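Local coordinates for START domain-containing protein 10 (Homo sapiens, PDB 6SER) that transfers phospholipids, namely phosphatidylcholine and phosphatidylethanolamine, between membranes, preferring species with a palmitoyl or stearoyl chain at sn-1 and an unsaturated one at sn-2, at residues C74-A79 against K214-C219; E20-P25 against L247-L252. One frame throughout, in Å; residues are numbered along the deposited sequence.

Contact 1 (C74-A79 against K214-C219); sequences CCDVPA and KMYKAC
With CG of Asp76 set between its backbone N and carbonyl carbon (chi1 55°) and CG of Tyr216 anti to its backbone N (chi1 164°), a loop carboxylate and a helix phenol come together. Both CA-CB bonds run past the opposite segment, yet the ends of the side chains close in. Tyr216 OH donates a hydrogen bond to Asp76 OD2 at 2.5 Å, a very short value that should not be over-read at this resolution. OD2 lies in the ring plane at its edge, and the two side chains cross at about a right angle, although the carboxylate and ring planes are only 29° apart. Asp76 OD1 stands 3.1 Å from Tyr216 OH.

Along the ring, apolar atoms of the loop come in obliquely. Val77 CG1 lies 3.7 Å from Tyr216 CE1, and it is also 4.2 Å from Cys219 CB, about one helical turn further on, so that this methyl bridges the two helix residues. Cys74 SG approaches Tyr216 CD1 to 3.8 Å, an oblique sulfur-aromatic contact. From within its own helix, Lys213 adds a cation-pi contact to the Tyr216 ring. A polar clasp near the surface thus borders a buried patch.

In the helix-grip architecture of START domains the contact ties the loop between strand 68-74 and helix 79-87 to the long C-terminal helix 197-227. Cys74 and Val77 also touch Cys181 of strand 181-190, while Cys219 packs on Leu82 and Val85 of helix 79-87.

Contact 2 (E20-P25 against L247-L252); sequences ESVQVP and LALSEL
Val22 and Val24, from the loop leading into helix 27-38, form a mainly apolar loop-to-loop contact with Leu249 and Leu252, which belong to the connection between the C-terminal helix and the short strand 253-254; the side chains also meet one backbone carbonyl. In this START (helix-grip) domain, segments near the two ends of the modelled chain meet beside the curved sheet. Val22 and Leu252 both touch Val150, so the two loops share strand 142-151, and Val22 reaches Leu133 of strand 127-139 as well.

Val22 is the central residue, and its two methyls face different parts of the other loop. Val22 CG1, anti to the backbone N (chi1 -172°), meets Leu249 CD1 at 4.0 Å and, more loosely, Leu252 CD1 at 4.2 Å. Val22 CG2 meets only Leu252, lying 3.9 Å from Leu252 C and about as far from Leu252 CB; the two side chains cross at about a right angle. Leu249 also reaches beyond Val22: Leu249 CD1 comes within 3.8 Å of Val24 CG1, and Leu249 CD2 lies almost equally near that methyl.

A 3-10 turn at 249-251 presents both leucines to the N-terminal loop. It is closed by a backbone bond from Glu251 N to Ala248 O (3.1 Å). The fork of Leu249 packs against the Val22 carbonyl oxygen, with Leu249 CG, CD1 and CD2 all within 3.8 Å of Val22 O; the closest approach of the whole contact is that of Leu249 CD2 to Val22 O, 3.4 Å.

Contacts 1 and 2 illustrate how one domain joins different edges of its fold by different means: the first includes a hydrogen bond between side chains, whereas the second has no polar bond and packs branched side chains on each other and on backbone atoms. They lie on opposite sides of the chain's centre, with their own centres 33 Å apart and nearest atoms about 19 Å apart, so neither touches the other. Along the sequence contact 1 is nested within the loop closed by contact 2. START proteins as a family hold lipid in a cavity between the sheet and the C-terminal helix; 214-219 belongs to that helix, whereas 247-252 follows it.

Contact 1 (C74-A79 against K214-C219)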
ATOM      1  N   CYS A  74      17.098  -4.756  -0.906  1.00 44.02           N
ATOM      2  CA  CYS A  74      17.056  -5.495  -2.165  1.00 47.55           C
ATOM      3  C   CYS A  74      18.393  -5.275  -2.864  1.00 52.04           C
ATOM      4  O   CYS A  74      18.625  -4.221  -3.467  1.00 48.36           O
ATOM      5  CB  CYS A  74      15.885  -5.041  -3.029  1.00 47.52           C
ATOM      6  SG  CYS A  74      14.274  -5.413  -2.328  1.00 48.56           S
ATOM      7  N   CYS A  75      19.276  -6.267  -2.775  1.00 47.05           N
ATOM      8  CA  CYS A  75      20.631  -6.065  -3.269  1.00 57.16           C
ATOM      9  C   CYS A  75      20.716  -6.133  -4.787  1.00 54.27           C
ATOM     10  O   CYS A  75      21.626  -5.529  -5.363  1.00 56.82           O
ATOM     11  CB  CYS A  75      21.584  -7.088  -2.643  1.00 52.91           C
ATOM     12  SG  CYS A  75      21.406  -8.758  -3.291  1.00 83.44           S
ATOM     13  N   ASP A  76      19.775  -6.821  -5.449  1.00 49.71           N
ATOM     14  CA  ASP A  76      19.894  -7.102  -6.876  1.00 48.88           C
ATOM     15  C   ASP A  76      18.640  -6.739  -7.666  1.00 53.94           C
ATOM     16  O   ASP A  76      18.443  -7.267  -8.765  1.00 51.68           O
ATOM     17  CB  ASP A  76      20.249  -8.576  -7.100  1.00 43.88           C
ATOM     18  CG  ASP A  76      19.265  -9.517  -6.442  1.00 50.07           C
ATOM     19  OD1 ASP A  76      19.244 -10.706  -6.815  1.00 55.90           O
ATOM     20  OD2 ASP A  76      18.501  -9.064  -5.559  1.00 58.86           O
ATOM     21  N   VAL A  77      17.780  -5.865  -7.143  1.00 42.16           N
ATOM     22  CA  VAL A  77      16.703  -5.321  -7.970  1.00 43.29           C
ATOM     23  C   VAL A  77      16.752  -3.798  -7.891  1.00 35.61           C
ATOM     24  O   VAL A  77      16.896  -3.231  -6.798  1.00 42.61           O
ATOM     25  CB  VAL A  77      15.320  -5.879  -7.580  1.00 40.36           C
ATOM     26  CG1 VAL A  77      15.390  -7.381  -7.325  1.00 48.70           C
ATOM     27  CG2 VAL A  77      14.719  -5.153  -6.392  1.00 59.56           C
ATOM     28  N   PRO A  78      16.686  -3.095  -9.016  1.00 35.68           N
ATOM     29  CA  PRO A  78      16.730  -1.631  -8.974  1.00 42.33           C
ATOM     30  C   PRO A  78      15.410  -1.039  -8.500  1.00 34.56           C
ATOM     31  O   PRO A  78      14.354  -1.674  -8.545  1.00 35.57           O
ATOM     32  CB  PRO A  78      17.026  -1.240 -10.428  1.00 37.70           C
ATOM     33  CG  PRO A  78      16.521  -2.379 -11.234  1.00 36.04           C
ATOM     34  CD  PRO A  78      16.673  -3.618 -10.393  1.00 33.47           C
ATOM     35  N   ALA A  79      15.501   0.212  -8.034  1.00 31.39           N
ATOM     36  CA  ALA A  79      14.334   0.916  -7.508  1.00 35.71           C
ATOM     37  C   ALA A  79      13.208   1.001  -8.535  1.00 39.55           C
ATOM     38  O   ALA A  79      12.030   0.880  -8.182  1.00 26.69           O
ATOM     39  CB  ALA A  79      14.733   2.318  -7.051  1.00 28.47           C
ATOM     40  N   LYS A 214       7.933 -12.306  -0.632  1.00 37.73           N
ATOM     41  CA  LYS A 214       7.148 -12.666  -1.807  1.00 42.12           C
ATOM     42  C   LYS A 214       7.178 -11.546  -2.841  1.00 37.56           C
ATOM     43  O   LYS A 214       7.384 -11.793  -4.035  1.00 37.08           O
ATOM     44  CB  LYS A 214       5.713 -13.001  -1.402  1.00 41.10           C
ATOM     45  CG  LYS A 214       5.461 -14.489  -1.252  1.00 57.47           C
ATOM     46  CD  LYS A 214       4.175 -14.785  -0.494  1.00 65.52           C
ATOM     47  CE  LYS A 214       3.862 -16.278  -0.518  1.00 77.11           C
ATOM     48  NZ  LYS A 214       5.058 -17.112  -0.177  1.00 73.67           N
ATOM     49  N   MET A 215       7.015 -10.302  -2.392  1.00 31.87           N
ATOM     50  CA  MET A 215       7.149  -9.167  -3.295  1.00 40.27           C
ATOM     51  C   MET A 215       8.539  -9.115  -3.916  1.00 38.82           C
ATOM     52  O   MET A 215       8.684  -8.810  -5.106  1.00 37.76           O
ATOM     53  CB  MET A 215       6.856  -7.867  -2.552  1.00 38.77           C
ATOM     54  CG  MET A 215       6.974  -6.639  -3.438  1.00 46.24           C
ATOM     55  SD  MET A 215       6.971  -5.094  -2.519  1.00 61.03           S
ATOM     56  CE  MET A 215       5.474  -5.263  -1.559  1.00 56.19           C
ATOM     57  N   TYR A 216       9.576  -9.398  -3.127  1.00 36.85           N
ATOM     58  CA  TYR A 216      10.930  -9.359  -3.667  1.00 41.14           C
ATOM     59  C   TYR A 216      11.106 -10.389  -4.778  1.00 41.60           C
ATOM     60  O   TYR A 216      11.673 -10.086  -5.835  1.00 35.50           O
ATOM     61  CB  TYR A 216      11.956  -9.584  -2.560  1.00 38.21           C
ATOM     62  CG  TYR A 216      13.323  -9.930  -3.101  1.00 41.91           C
ATOM     63  CD1 TYR A 216      14.161  -8.942  -3.614  1.00 38.20           C
ATOM     64  CD2 TYR A 216      13.773 -11.247  -3.119  1.00 44.36           C
ATOM     65  CE1 TYR A 216      15.413  -9.249  -4.122  1.00 42.32           C
ATOM     66  CE2 TYR A 216      15.026 -11.564  -3.627  1.00 49.20           C
ATOM     67  CZ  TYR A 216      15.841 -10.560  -4.124  1.00 51.47           C
ATOM     68  OH  TYR A 216      17.087 -10.865  -4.629  1.00 55.35           O
ATOM     69  N   LYS A 217      10.619 -11.614  -4.560  1.00 35.80           N
ATOM     70  CA  LYS A 217      10.702 -12.628  -5.610  1.00 40.68           C
ATOM     71  C   LYS A 217       9.929 -12.194  -6.847  1.00 45.23           C
ATOM     72  O   LYS A 217      10.338 -12.489  -7.978  1.00 43.29           O
ATOM     73  CB  LYS A 217      10.181 -13.975  -5.102  1.00 39.78           C
ATOM     74  CG  LYS A 217      11.058 -14.621  -4.032  1.00 53.93           C
ATOM     75  CD  LYS A 217      10.605 -16.040  -3.707  1.00 55.50           C
ATOM     76  CE  LYS A 217      11.530 -16.682  -2.680  1.00 63.40           C
ATOM     77  NZ  LYS A 217      11.423 -18.170  -2.659  1.00 71.17           N
ATOM     78  N   ALA A 218       8.810 -11.488  -6.654  1.00 38.08           N
ATOM     79  CA  ALA A 218       8.041 -11.004  -7.794  1.00 39.48           C
ATOM     80  C   ALA A 218       8.859 -10.037  -8.639  1.00 39.30           C
ATOM     81  O   ALA A 218       8.775 -10.055  -9.872  1.00 38.13           O
ATOM     82  CB  ALA A 218       6.750 -10.344  -7.315  1.00 38.47           C
ATOM     83  N   CYS A 219       9.665  -9.190  -7.995  1.00 35.27           N
ATOM     84  CA  CYS A 219      10.510  -8.259  -8.738  1.00 34.15           C
ATOM     85  C   CYS A 219      11.525  -8.985  -9.616  1.00 41.13           C
ATOM     86  O   CYS A 219      11.898  -8.470 -10.678  1.00 35.18           O
ATOM     87  CB  CYS A 219      11.224  -7.316  -7.773  1.00 41.22           C
ATOM     88  SG  CYS A 219      10.094  -6.263  -6.802  1.00 37.73           S
TER

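Contact 2 (E20-P25 against L247-L252)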
ATOM      1  N   GLU A  20     -12.234  15.784   8.153  1.00 84.16           N
ATOM      2  CA  GLU A  20     -13.210  16.691   7.477  1.00 85.58           C
ATOM      3  C   GLU A  20     -13.518  16.339   6.013  1.00 84.58           C
ATOM      4  O   GLU A  20     -14.722  16.297   5.687  1.00 87.83           O
ATOM      5  CB  GLU A  20     -12.708  18.135   7.560  1.00 83.45           C
ATOM      6  CG  GLU A  20     -12.537  18.635   8.983  1.00 91.47           C
ATOM      7  CD  GLU A  20     -12.033  20.063   9.093  1.00 92.81           C
ATOM      8  OE1 GLU A  20     -11.812  20.694   8.041  1.00 87.06           O
ATOM      9  OE2 GLU A  20     -11.861  20.541  10.233  1.00 87.43           O
ATOM     10  N   SER A  21     -12.523  16.064   5.166  1.00 77.93           N
ATOM     11  CA  SER A  21     -12.864  15.718   3.771  1.00 66.67           C
ATOM     12  C   SER A  21     -11.702  15.047   3.056  1.00 52.59           C
ATOM     13  O   SER A  21     -10.655  15.002   3.569  1.00 53.05           O
ATOM     14  CB  SER A  21     -13.458  16.857   3.012  1.00 70.93           C
ATOM     15  OG  SER A  21     -14.696  17.246   3.531  1.00 81.83           O
ATOM     16  N   VAL A  22     -11.977  14.522   1.891  1.00 47.40           N
ATOM     17  CA  VAL A  22     -10.989  13.860   1.107  1.00 36.95           C
ATOM     18  C   VAL A  22     -10.040  14.835   0.474  1.00 42.31           C
ATOM     19  O   VAL A  22     -10.450  15.813  -0.050  1.00 39.51           O
ATOM     20  CB  VAL A  22     -11.659  12.993   0.058  1.00 40.67           C
ATOM     21  CG1 VAL A  22     -10.649  12.130  -0.644  1.00 34.44           C
ATOM     22  CG2 VAL A  22     -12.700  12.123   0.699  1.00 53.93           C
ATOM     23  N   GLN A  23      -8.758  14.537   0.533  1.00 31.61           N
ATOM     24  CA  GLN A  23      -7.752  15.411  -0.046  1.00 38.02           C
ATOM     25  C   GLN A  23      -6.798  14.612  -0.912  1.00 40.03           C
ATOM     26  O   GLN A  23      -6.395  13.509  -0.537  1.00 38.86           O
ATOM     27  CB  GLN A  23      -6.952  16.111   1.035  1.00 42.31           C
ATOM     28  CG  GLN A  23      -7.774  16.967   1.960  1.00 53.14           C
ATOM     29  CD  GLN A  23      -6.928  17.849   2.847  1.00 63.62           C
ATOM     30  OE1 GLN A  23      -6.967  19.079   2.731  1.00 78.97           O
ATOM     31  NE2 GLN A  23      -6.144  17.231   3.725  1.00 59.54           N
ATOM     32  N   VAL A  24      -6.421  15.169  -2.056  1.00 41.89           N
ATOM     33  CA  VAL A  24      -5.282  14.568  -2.767  1.00 41.58           C
ATOM     34  C   VAL A  24      -3.999  14.944  -2.035  1.00 41.90           C
ATOM     35  O   VAL A  24      -3.846  16.105  -1.614  1.00 31.82           O
ATOM     36  CB  VAL A  24      -5.256  15.004  -4.249  1.00 45.55           C
ATOM     37  CG1 VAL A  24      -6.492  15.820  -4.604  1.00 45.84           C
ATOM     38  CG2 VAL A  24      -3.972  15.728  -4.636  1.00 37.40           C
ATOM     39  N   PRO A  25      -3.098  13.995  -1.787  1.00 39.05           N
ATOM     40  CA  PRO A  25      -1.922  14.285  -0.958  1.00 51.94           C
ATOM     41  C   PRO A  25      -1.116  15.449  -1.511  1.00 58.54           C
ATOM     42  O   PRO A  25      -0.803  15.499  -2.701  1.00 46.22           O
ATOM     43  CB  PRO A  25      -1.134  12.973  -1.012  1.00 44.17           C
ATOM     44  CG  PRO A  25      -2.177  11.924  -1.241  1.00 40.38           C
ATOM     45  CD  PRO A  25      -3.198  12.566  -2.130  1.00 41.45           C
ATOM     46  N   LEU A 247     -12.433  11.904 -11.985  1.00 34.14           N
ATOM     47  CA  LEU A 247     -13.323  12.166 -10.862  1.00 30.60           C
ATOM     48  C   LEU A 247     -13.012  13.525 -10.255  1.00 34.73           C
ATOM     49  O   LEU A 247     -11.844  13.933 -10.176  1.00 34.27           O
ATOM     50  CB  LEU A 247     -13.153  11.122  -9.747  1.00 39.93           C
ATOM     51  CG  LEU A 247     -14.031   9.892  -9.565  1.00 48.57           C
ATOM     52  CD1 LEU A 247     -13.758   9.303  -8.185  1.00 37.30           C
ATOM     53  CD2 LEU A 247     -15.498  10.228  -9.744  1.00 48.31           C
ATOM     54  N   ALA A 248     -14.052  14.202  -9.773  1.00 33.24           N
ATOM     55  CA  ALA A 248     -13.865  15.360  -8.909  1.00 28.80           C
ATOM     56  C   ALA A 248     -13.668  14.892  -7.476  1.00 31.98           C
ATOM     57  O   ALA A 248     -14.267  13.903  -7.044  1.00 30.33           O
ATOM     58  CB  ALA A 248     -15.053  16.320  -8.973  1.00 30.91           C
ATOM     59  N   LEU A 249     -12.824  15.620  -6.745  1.00 31.24           N
ATOM     60  CA  LEU A 249     -12.546  15.289  -5.355  1.00 34.42           C
ATOM     61  C   LEU A 249     -13.817  15.277  -4.513  1.00 39.38           C
ATOM     62  O   LEU A 249     -13.938  14.469  -3.586  1.00 39.23           O
ATOM     63  CB  LEU A 249     -11.530  16.289  -4.799  1.00 38.73           C
ATOM     64  CG  LEU A 249     -10.805  15.949  -3.504  1.00 46.47           C
ATOM     65  CD1 LEU A 249     -10.004  14.666  -3.661  1.00 38.68           C
ATOM     66  CD2 LEU A 249      -9.908  17.110  -3.111  1.00 46.66           C
ATOM     67  N   SER A 250     -14.787  16.138  -4.831  1.00 36.84           N
ATOM     68  CA  SER A 250     -15.990  16.224  -4.013  1.00 47.40           C
ATOM     69  C   SER A 250     -16.971  15.086  -4.267  1.00 46.34           C
ATOM     70  O   SER A 250     -17.951  14.964  -3.526  1.00 55.67           O
ATOM     71  CB  SER A 250     -16.693  17.563  -4.238  1.00 45.14           C
ATOM     72  OG  SER A 250     -17.142  17.666  -5.575  1.00 55.18           O
ATOM     73  N   GLU A 251     -16.743  14.257  -5.285  1.00 32.67           N
ATOM     74  CA  GLU A 251     -17.554  13.056  -5.442  1.00 35.93           C
ATOM     75  C   GLU A 251     -17.157  11.949  -4.469  1.00 38.11           C
ATOM     76  O   GLU A 251     -17.860  10.936  -4.388  1.00 37.47           O
ATOM     77  CB  GLU A 251     -17.459  12.532  -6.878  1.00 36.96           C
ATOM     78  CG  GLU A 251     -18.129  13.407  -7.944  1.00 45.53           C
ATOM     79  CD  GLU A 251     -17.618  13.092  -9.353  1.00 62.08           C
ATOM     80  OE1 GLU A 251     -16.420  13.338  -9.628  1.00 62.04           O
ATOM     81  OE2 GLU A 251     -18.407  12.584 -10.181  1.00 57.63           O
ATOM     82  N   LEU A 252     -16.058  12.106  -3.742  1.00 32.52           N
ATOM     83  CA  LEU A 252     -15.620  11.124  -2.762  1.00 36.23           C
ATOM     84  C   LEU A 252     -16.015  11.571  -1.361  1.00 39.30           C
ATOM     85  O   LEU A 252     -16.227  12.757  -1.104  1.00 38.03           O
ATOM     86  CB  LEU A 252     -14.103  10.915  -2.835  1.00 35.44           C
ATOM     87  CG  LEU A 252     -13.578  10.377  -4.167  1.00 33.65           C
ATOM     88  CD1 LEU A 252     -12.053  10.416  -4.207  1.00 27.22           C
ATOM     89  CD2 LEU A 252     -14.096   8.969  -4.414  1.00 26.41           C
TER